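Local coordinates for type IV secretion system protein VirB11 (Brucella suis, PDB 2GZA) that binds and hydrolyses ATP as a hexameric ATPase of the VirB type IV secretion system, which contributes to virulence, at residues E27-W32 / V41-P46; C51-A54 / Y59-V62; M299-R304 / E312-L317. One frame throughout, in Å; residues are numbered along the deposited sequence.

In the fold
Interactions 1, 2 and 3 follow one another along the chain without overlapping. Interactions 1 and 2 are neighbours, with centres 9 Å apart. Both belong to the six-stranded antiparallel sheet, in which strands 40-43, 48-52 and 57-61 run side by side. W32 of interaction 1 also touches C51, Y60 and V62, so the two contacts share one patch of packing against helix 30-34. Interaction 3 lies on the opposite side of the chain's centre. Its centre is about 40 Å from that of interaction 1 and 39 Å from that of interaction 2. It joins helices 289-300 and 311-321, where other subunits of the hexamer come close.

Interaction 1. Residues E27-W32 / V41-P46; sequences EPLRPW and VCVNRP
L29 and W32 pack on V43 and V41, joining a short helical segment to the six-stranded antiparallel sheet. Residues 27-29 form a 3-10 turn, and helix 30-34 follows directly. The other side of the contact is strand 40-43. V41 and V43 are two positions apart, so their side chains come out on the same side, toward the helix. C42 between them points away. The backbones stay well apart, with the CA atoms of W32 and V41 at 6.8 Å. The contact is made by side chains.

There are two apolar meetings. In the first, L29 has an extended side chain. Its CG lies opposite the carbonyl carbon (chi1 -60°) and its chi2 is near 180°. This carries a terminal methyl to the strand, and the two side chains meet at a slant. In the second, W32 uses its CB and not its indole. The bond from CA to CB heads for the strand, but chi1 (-60°) sets CG beside the backbone N and so sends the ring away. The CB sits against both methyls of V41, with CG1 at 4.0 Å. The ring has other neighbours within its own segment. P31 CB lies 4.1 Å above one face, offset toward the rim. P28 O and L29 CA lie at its edge.

Neighbouring strands add to the packing. L29 also touches V49 and I119 on the flanking strands. The backbone O of W32 accepts a hydrogen bond from K121 NZ. V41 pairs through its backbone with I119, and V43 with V117, which holds the two valines in the sheet. In each valine CG2 makes the nearest approach: V41 CG2 lies 3.9 Å from W32 CB, and V43 CG2 lies 3.9 Å from L29 CD2.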
loop_
_atom_site.group_PDB
_atom_site.type_symbol
_atom_site.label_atom_id
_atom_site.label_comp_id
_atom_site.label_asym_id
_atom_site.label_seq_id
_atom_site.Cartn_x
_atom_site.Cartn_y
_atom_site.Cartn_z
ATOM N N GLU C 27 1.654 -52.789 16.693
ATOM C CA GLU C 27 1.295 -53.888 17.599
ATOM C C GLU C 27 1.444 -53.634 19.098
ATOM O O GLU C 27 0.564 -54.022 19.865
ATOM C CB GLU C 27 2.061 -55.165 17.227
ATOM C CG GLU C 27 1.192 -56.267 16.620
ATOM C CD GLU C 27 0.427 -57.070 17.663
ATOM O OE1 GLU C 27 0.662 -58.290 17.768
ATOM O OE2 GLU C 27 -0.406 -56.495 18.383
ATOM N N PRO C 28 2.561 -53.014 19.534
ATOM C CA PRO C 28 2.675 -52.767 20.971
ATOM C C PRO C 28 1.710 -51.714 21.509
ATOM O O PRO C 28 1.617 -51.557 22.725
ATOM C CB PRO C 28 4.124 -52.290 21.138
ATOM C CG PRO C 28 4.815 -52.612 19.859
ATOM C CD PRO C 28 3.763 -52.541 18.820
ATOM N N LEU C 29 1.002 -51.018 20.617
ATOM C CA LEU C 29 0.014 -49.998 20.995
ATOM C C LEU C 29 -1.420 -50.482 20.781
ATOM O O LEU C 29 -2.383 -49.743 21.011
ATOM C CB LEU C 29 0.269 -48.692 20.228
ATOM C CG LEU C 29 1.638 -48.029 20.432
ATOM C CD1 LEU C 29 1.799 -46.796 19.557
ATOM C CD2 LEU C 29 1.883 -47.689 21.901
ATOM N N ARG C 30 -1.535 -51.740 20.365
ATOM C CA ARG C 30 -2.805 -52.384 20.039
ATOM C C ARG C 30 -3.870 -52.266 21.136
ATOM O O ARG C 30 -5.006 -51.915 20.830
ATOM C CB ARG C 30 -2.554 -53.845 19.634
ATOM C CG ARG C 30 -3.524 -54.414 18.593
ATOM C CD ARG C 30 -3.049 -54.207 17.146
ATOM N NE ARG C 30 -3.205 -52.831 16.676
ATOM C CZ ARG C 30 -4.365 -52.275 16.340
ATOM N NH1 ARG C 30 -5.489 -52.972 16.427
ATOM N NH2 ARG C 30 -4.410 -51.017 15.925
ATOM N N PRO C 31 -3.508 -52.538 22.408
ATOM C CA PRO C 31 -4.480 -52.415 23.505
ATOM C C PRO C 31 -5.156 -51.045 23.606
ATOM O O PRO C 31 -6.378 -50.988 23.779
ATOM C CB PRO C 31 -3.634 -52.699 24.750
ATOM C CG PRO C 31 -2.526 -53.553 24.255
ATOM C CD PRO C 31 -2.202 -53.013 22.901
ATOM N N TRP C 32 -4.370 -49.972 23.480
ATOM C CA TRP C 32 -4.877 -48.607 23.594
ATOM C C TRP C 32 -5.610 -48.174 22.333
ATOM O O TRP C 32 -6.576 -47.412 22.389
ATOM C CB TRP C 32 -3.729 -47.638 23.892
ATOM C CG TRP C 32 -3.018 -47.962 25.160
ATOM C CD1 TRP C 32 -3.345 -47.537 26.410
ATOM C CD2 TRP C 32 -1.865 -48.794 25.310
ATOM N NE1 TRP C 32 -2.467 -48.050 27.331
ATOM C CE2 TRP C 32 -1.548 -48.824 26.679
ATOM C CE3 TRP C 32 -1.072 -49.518 24.418
ATOM C CZ2 TRP C 32 -0.468 -49.543 27.180
ATOM C CZ3 TRP C 32 -0.001 -50.235 24.916
ATOM C CH2 TRP C 32 0.290 -50.243 26.284
ATOM N N VAL C 41 -3.552 -41.494 22.024
ATOM C CA VAL C 41 -2.475 -42.400 22.420
ATOM C C VAL C 41 -1.132 -41.750 22.105
ATOM O O VAL C 41 -0.825 -41.473 20.949
ATOM C CB VAL C 41 -2.547 -43.778 21.700
ATOM C CG1 VAL C 41 -1.531 -44.749 22.290
ATOM C CG2 VAL C 41 -3.935 -44.384 21.785
ATOM N N CYS C 42 -0.334 -41.525 23.143
ATOM C CA CYS C 42 0.960 -40.866 22.999
ATOM C C CYS C 42 2.139 -41.715 23.415
ATOM O O CYS C 42 2.070 -42.457 24.394
ATOM C CB CYS C 42 0.980 -39.582 23.801
ATOM S SG CYS C 42 0.005 -38.345 23.017
ATOM N N VAL C 43 3.223 -41.608 22.659
ATOM C CA VAL C 43 4.514 -42.107 23.102
ATOM C C VAL C 43 5.508 -40.946 23.070
ATOM O O VAL C 43 5.774 -40.365 22.013
ATOM C CB VAL C 43 5.020 -43.320 22.268
ATOM C CG1 VAL C 43 6.415 -43.771 22.748
ATOM C CG2 VAL C 43 4.043 -44.485 22.352
ATOM N N ASN C 44 6.028 -40.599 24.244
ATOM C CA ASN C 44 6.984 -39.486 24.389
ATOM C C ASN C 44 8.424 -39.959 24.326
ATOM O O ASN C 44 9.307 -39.223 23.892
ATOM C CB ASN C 44 6.777 -38.745 25.712
ATOM C CG ASN C 44 5.366 -38.243 25.883
ATOM O OD1 ASN C 44 4.666 -37.992 24.904
ATOM N ND2 ASN C 44 4.932 -38.098 27.132
ATOM N N ARG C 45 8.647 -41.186 24.781
ATOM C CA ARG C 45 9.978 -41.762 24.869
ATOM C C ARG C 45 9.867 -43.273 24.950
ATOM O O ARG C 45 8.805 -43.790 25.293
ATOM C CB ARG C 45 10.745 -41.191 26.077
ATOM C CG ARG C 45 10.115 -41.426 27.448
ATOM C CD ARG C 45 9.875 -40.108 28.175
ATOM N NE ARG C 45 10.888 -39.112 27.825
ATOM C CZ ARG C 45 10.693 -37.798 27.767
ATOM N NH1 ARG C 45 9.510 -37.269 28.031
ATOM N NH2 ARG C 45 11.698 -37.007 27.430
ATOM N N PRO C 46 10.970 -43.984 24.660
ATOM C CA PRO C 46 10.998 -45.438 24.741
ATOM C C PRO C 46 10.490 -45.926 26.087
ATOM O O PRO C 46 10.873 -45.376 27.117
ATOM C CB PRO C 46 12.500 -45.757 24.640
ATOM C CG PRO C 46 13.209 -44.453 24.877
ATOM C CD PRO C 46 12.291 -43.443 24.291
#

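Interaction 2. Residues C51-A54 / Y59-V62; sequences CERA and YYAV
The beta hairpin of strands 48-52 and 57-61 brings C51 and R53 against Y60 at one border of the six-stranded antiparallel sheet. Strand 57-61 is the outermost strand there within the chain. Backbone hydrogen bonds pair C51 with E58 and Y60 with V49. C51 and Y60 are therefore not direct partners and meet across the strands through their side chains. The nearest CA atoms are those of C51 and Y59, 6.9 Å apart.

The main contact is sulfur to aromatic. C51 SG lies 3.5 Å from Y60 CE1 and 4.0 Å from Y60 CD1. It is 4.8 Å from the ring centroid and 82° off the ring normal, so it approaches the edge of the ring and not a face. The sulfur is placed by a chi1 of 69°, between the backbone N and the carbonyl carbon. On the other strand Y60 holds its CG beside the backbone N, and this sends the ring toward C51.

R53 follows the end of its strand, and its side chain bends back at chi2 and chi3. The guanidinium reaches the hydroxyl end of Y60, with R53 NH2 at 3.5 Å from Y60 OH. The hydroxyl lies at the edge of the guanidinium, near its plane. The guanidinium and ring planes are 74° apart, so the two groups do not stack.

R53 and Y60 have further partners. R53 NE makes a salt bridge to E58 OE2. The ring of Y60 meets that of W32 on helix 30-34. Y60 thus offers an edge and its hydroxyl end to strand 48-52 and the residues after it. A ring edge with C-H groups faces the soft sulfur, while the polar hydroxyl lies by a cationic group whose charge is probably balanced mainly by E58.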
loop_
_atom_site.group_PDB
_atom_site.type_symbol
_atom_site.label_atom_id
_atom_site.label_comp_id
_atom_site.label_asym_id
_atom_site.label_seq_id
_atom_site.Cartn_x
_atom_site.Cartn_y
_atom_site.Cartn_z
ATOM N N CYS C 51 -2.065 -42.079 27.601
ATOM C CA CYS C 51 -3.349 -42.044 26.909
ATOM C C CYS C 51 -4.374 -41.140 27.583
ATOM O O CYS C 51 -4.406 -41.014 28.805
ATOM C CB CYS C 51 -3.900 -43.455 26.671
ATOM S SG CYS C 51 -4.411 -44.331 28.146
ATOM N N GLU C 52 -5.184 -40.486 26.760
ATOM C CA GLU C 52 -6.231 -39.595 27.231
ATOM C C GLU C 52 -7.530 -40.376 27.394
ATOM O O GLU C 52 -8.105 -40.852 26.408
ATOM C CB GLU C 52 -6.419 -38.431 26.253
ATOM C CG GLU C 52 -7.672 -37.601 26.500
ATOM C CD GLU C 52 -7.694 -36.305 25.711
ATOM O OE1 GLU C 52 -6.717 -35.530 25.804
ATOM O OE2 GLU C 52 -8.699 -36.049 25.011
ATOM N N ARG C 53 -7.960 -40.531 28.645
ATOM C CA ARG C 53 -9.207 -41.218 28.974
ATOM C C ARG C 53 -10.358 -40.247 28.934
ATOM O O ARG C 53 -10.913 -40.130 27.954
ATOM C CB ARG C 53 -9.140 -41.988 30.298
ATOM C CG ARG C 53 -10.462 -42.692 30.716
ATOM C CD ARG C 53 -10.587 -44.101 30.173
ATOM N NE ARG C 53 -9.372 -44.856 30.454
ATOM C CZ ARG C 53 -9.141 -46.106 30.068
ATOM N NH1 ARG C 53 -10.052 -46.795 29.387
ATOM N NH2 ARG C 53 -7.985 -46.666 30.378
ATOM N N ALA C 54 -10.752 -39.530 29.949
ATOM C CA ALA C 54 -11.874 -38.619 29.771
ATOM C C ALA C 54 -11.298 -37.237 29.962
ATOM O O ALA C 54 -11.567 -36.585 30.968
ATOM C CB ALA C 54 -12.978 -38.930 30.789
ATOM N N TYR C 59 -0.718 -42.966 32.622
ATOM C CA TYR C 59 0.601 -43.512 32.321
ATOM C C TYR C 59 0.568 -45.043 32.271
ATOM O O TYR C 59 -0.055 -45.677 33.111
ATOM C CB TYR C 59 1.614 -43.002 33.361
ATOM C CG TYR C 59 2.958 -43.691 33.339
ATOM C CD1 TYR C 59 3.959 -43.272 32.469
ATOM C CD2 TYR C 59 3.229 -44.759 34.194
ATOM C CE1 TYR C 59 5.197 -43.897 32.444
ATOM C CE2 TYR C 59 4.462 -45.394 34.173
ATOM C CZ TYR C 59 5.441 -44.957 33.293
ATOM O OH TYR C 59 6.667 -45.572 33.260
ATOM N N TYR C 60 1.232 -45.620 31.278
ATOM C CA TYR C 60 1.414 -47.070 31.189
ATOM C C TYR C 60 2.826 -47.426 30.762
ATOM O O TYR C 60 3.371 -46.850 29.816
ATOM C CB TYR C 60 0.406 -47.702 30.234
ATOM C CG TYR C 60 -1.020 -47.579 30.698
ATOM C CD1 TYR C 60 -1.858 -46.606 30.167
ATOM C CD2 TYR C 60 -1.529 -48.422 31.687
ATOM C CE1 TYR C 60 -3.170 -46.481 30.592
ATOM C CE2 TYR C 60 -2.847 -48.300 32.119
ATOM C CZ TYR C 60 -3.657 -47.327 31.563
ATOM O OH TYR C 60 -4.954 -47.193 31.977
ATOM N N ALA C 61 3.414 -48.379 31.470
ATOM C CA ALA C 61 4.759 -48.837 31.171
ATOM C C ALA C 61 4.740 -49.964 30.150
ATOM O O ALA C 61 4.112 -51.012 30.362
ATOM C CB ALA C 61 5.474 -49.258 32.446
ATOM N N VAL C 62 5.433 -49.735 29.038
ATOM C CA VAL C 62 5.514 -50.713 27.964
ATOM C C VAL C 62 6.985 -50.920 27.624
ATOM O O VAL C 62 7.514 -50.261 26.731
ATOM C CB VAL C 62 4.746 -50.261 26.712
ATOM C CG1 VAL C 62 4.564 -51.432 25.754
ATOM C CG2 VAL C 62 3.405 -49.679 27.101
#

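Interaction 3. Residues M299-R304 / E312-L317; sequences MVLQNR and EIIRRL
In segment 299-304 residues 299-300 are helical and belong to helix 289-300, while segment 312-317 lies within helix 311-321. A type I beta turn runs from V300 to N303, and N303 N donates to V300 O. Residues 312-317 are regular helix, with L317 N bonded to I313 O at 2.8 Å. The CA atoms of V300 and I314 mark the nearest backbone approach, 7.3 Å apart.

I314 carries the contact from its side. It meets V300 and L301, and all three are buried. V300 and I314 reach toward each other tip to tip. I314 CG2 lies 3.8 Å from V300 CB, on the side of CB away from V300 CA, and about equally far, 3.9 Å, from V300 CG1 and V300 CG2. V300 CG1 touches I314 CG1 at 3.9 Å, so both branches of each residue take part. I314 CG2 stands anti to the backbone N, whereas CG1 lies beside it (chi1 -66°). The longer branch then extends (chi2 167°) and carries CD1 past the valine to L301.

L301 does not begin by pointing at the helix, but the end of its side chain comes nearer. Its CD2 touches I314 CD1 at 3.7 Å, and the two side chains cross at about a right angle. This is purely apolar packing.

V300 also touches I270 of helix 265-274, and I314 touches A297 one turn back in helix 289-300. R315 makes a salt bridge with E294 of its own chain, which ties the two helices further, and R316 makes one with E294 of a second subunit. L301 packs on Q308 of a third subunit, so this helix pair sits among other chains of the assembly.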
loop_
_atom_site.group_PDB
_atom_site.type_symbol
_atom_site.label_atom_id
_atom_site.label_comp_id
_atom_site.label_asym_id
_atom_site.label_seq_id
_atom_site.Cartn_x
_atom_site.Cartn_y
_atom_site.Cartn_z
ATOM N N MET C 299 8.192 -8.409 15.707
ATOM C CA MET C 299 8.434 -9.800 15.366
ATOM C C MET C 299 7.336 -10.332 14.439
ATOM O O MET C 299 7.622 -11.070 13.496
ATOM C CB MET C 299 8.544 -10.650 16.629
ATOM C CG MET C 299 9.776 -10.353 17.431
ATOM S SD MET C 299 9.723 -11.106 19.056
ATOM C CE MET C 299 11.213 -10.416 19.772
ATOM N N VAL C 300 6.092 -9.941 14.707
ATOM C CA VAL C 300 4.956 -10.315 13.866
ATOM C C VAL C 300 5.163 -9.844 12.424
ATOM O O VAL C 300 4.869 -10.570 11.466
ATOM C CB VAL C 300 3.612 -9.763 14.430
ATOM C CG1 VAL C 300 2.448 -10.071 13.491
ATOM C CG2 VAL C 300 3.326 -10.335 15.814
ATOM N N LEU C 301 5.699 -8.639 12.276
ATOM C CA LEU C 301 5.970 -8.073 10.964
ATOM C C LEU C 301 7.060 -8.809 10.185
ATOM O O LEU C 301 7.251 -8.547 9.004
ATOM C CB LEU C 301 6.297 -6.582 11.083
ATOM C CG LEU C 301 5.154 -5.644 11.471
ATOM C CD1 LEU C 301 5.699 -4.289 11.910
ATOM C CD2 LEU C 301 4.153 -5.490 10.333
ATOM N N GLN C 302 7.763 -9.727 10.845
ATOM C CA GLN C 302 8.773 -10.570 10.188
ATOM C C GLN C 302 8.128 -11.764 9.483
ATOM O O GLN C 302 8.775 -12.453 8.695
ATOM C CB GLN C 302 9.802 -11.085 11.197
ATOM C CG GLN C 302 10.469 -10.025 12.048
ATOM C CD GLN C 302 11.635 -9.391 11.363
ATOM O OE1 GLN C 302 12.202 -9.982 10.454
ATOM N NE2 GLN C 302 12.020 -8.186 11.793
ATOM N N ASN C 303 6.858 -12.006 9.792
ATOM C CA ASN C 303 6.081 -13.091 9.199
ATOM C C ASN C 303 5.493 -12.633 7.872
ATOM O O ASN C 303 5.085 -11.483 7.748
ATOM C CB ASN C 303 4.955 -13.488 10.152
ATOM C CG ASN C 303 4.376 -14.855 9.861
ATOM O OD1 ASN C 303 4.636 -15.799 10.590
ATOM N ND2 ASN C 303 3.571 -14.963 8.816
ATOM N N ARG C 304 5.455 -13.529 6.889
ATOM C CA ARG C 304 4.830 -13.240 5.592
ATOM C C ARG C 304 3.361 -12.836 5.748
ATOM O O ARG C 304 2.902 -11.879 5.132
ATOM C CB ARG C 304 4.960 -14.435 4.644
ATOM N N GLU C 312 -2.214 -1.647 14.001
ATOM C CA GLU C 312 -3.264 -1.610 15.021
ATOM C C GLU C 312 -3.927 -2.972 15.278
ATOM O O GLU C 312 -4.356 -3.233 16.393
ATOM C CB GLU C 312 -4.316 -0.548 14.681
ATOM N N ILE C 313 -3.985 -3.835 14.264
ATOM C CA ILE C 313 -4.564 -5.175 14.394
ATOM C C ILE C 313 -3.585 -6.140 15.063
ATOM O O ILE C 313 -3.988 -6.980 15.865
ATOM C CB ILE C 313 -5.080 -5.703 13.021
ATOM C CG1 ILE C 313 -6.138 -4.754 12.442
ATOM C CG2 ILE C 313 -5.627 -7.128 13.122
ATOM C CD1 ILE C 313 -7.229 -4.328 13.422
ATOM N N ILE C 314 -2.297 -5.999 14.747
ATOM C CA ILE C 314 -1.241 -6.762 15.406
ATOM C C ILE C 314 -1.281 -6.476 16.911
ATOM O O ILE C 314 -1.293 -7.397 17.732
ATOM C CB ILE C 314 0.150 -6.416 14.810
ATOM C CG1 ILE C 314 0.223 -6.881 13.354
ATOM C CG2 ILE C 314 1.275 -7.042 15.637
ATOM C CD1 ILE C 314 1.393 -6.352 12.568
ATOM N N ARG C 315 -1.335 -5.192 17.255
ATOM C CA ARG C 315 -1.398 -4.758 18.642
ATOM C C ARG C 315 -2.664 -5.226 19.346
ATOM O O ARG C 315 -2.654 -5.502 20.542
ATOM C CB ARG C 315 -1.269 -3.235 18.742
ATOM C CG ARG C 315 0.131 -2.680 18.413
ATOM C CD ARG C 315 1.235 -3.293 19.286
ATOM N NE ARG C 315 1.079 -2.917 20.686
ATOM C CZ ARG C 315 1.713 -1.907 21.274
ATOM N NH1 ARG C 315 2.585 -1.166 20.595
ATOM N NH2 ARG C 315 1.480 -1.644 22.548
ATOM N N ARG C 316 -3.755 -5.316 18.603
ATOM C CA ARG C 316 -4.988 -5.854 19.148
ATOM C C ARG C 316 -4.897 -7.367 19.376
ATOM O O ARG C 316 -5.380 -7.867 20.390
ATOM C CB ARG C 316 -6.160 -5.493 18.244
ATOM C CG ARG C 316 -7.472 -6.141 18.625
ATOM C CD ARG C 316 -8.078 -6.677 17.360
ATOM N NE ARG C 316 -9.469 -7.110 17.473
ATOM C CZ ARG C 316 -10.510 -6.319 17.663
ATOM N NH1 ARG C 316 -10.333 -5.039 17.806
ATOM N NH2 ARG C 316 -11.730 -6.813 17.730
ATOM N N LEU C 317 -4.273 -8.082 18.446
ATOM C CA LEU C 317 -4.075 -9.522 18.592
ATOM C C LEU C 317 -3.237 -9.862 19.817
ATOM O O LEU C 317 -3.557 -10.791 20.548
ATOM C CB LEU C 317 -3.468 -10.130 17.321
ATOM C CG LEU C 317 -4.463 -10.790 16.362
ATOM C CD1 LEU C 317 -5.385 -11.789 17.084
ATOM C CD2 LEU C 317 -5.286 -9.766 15.655
#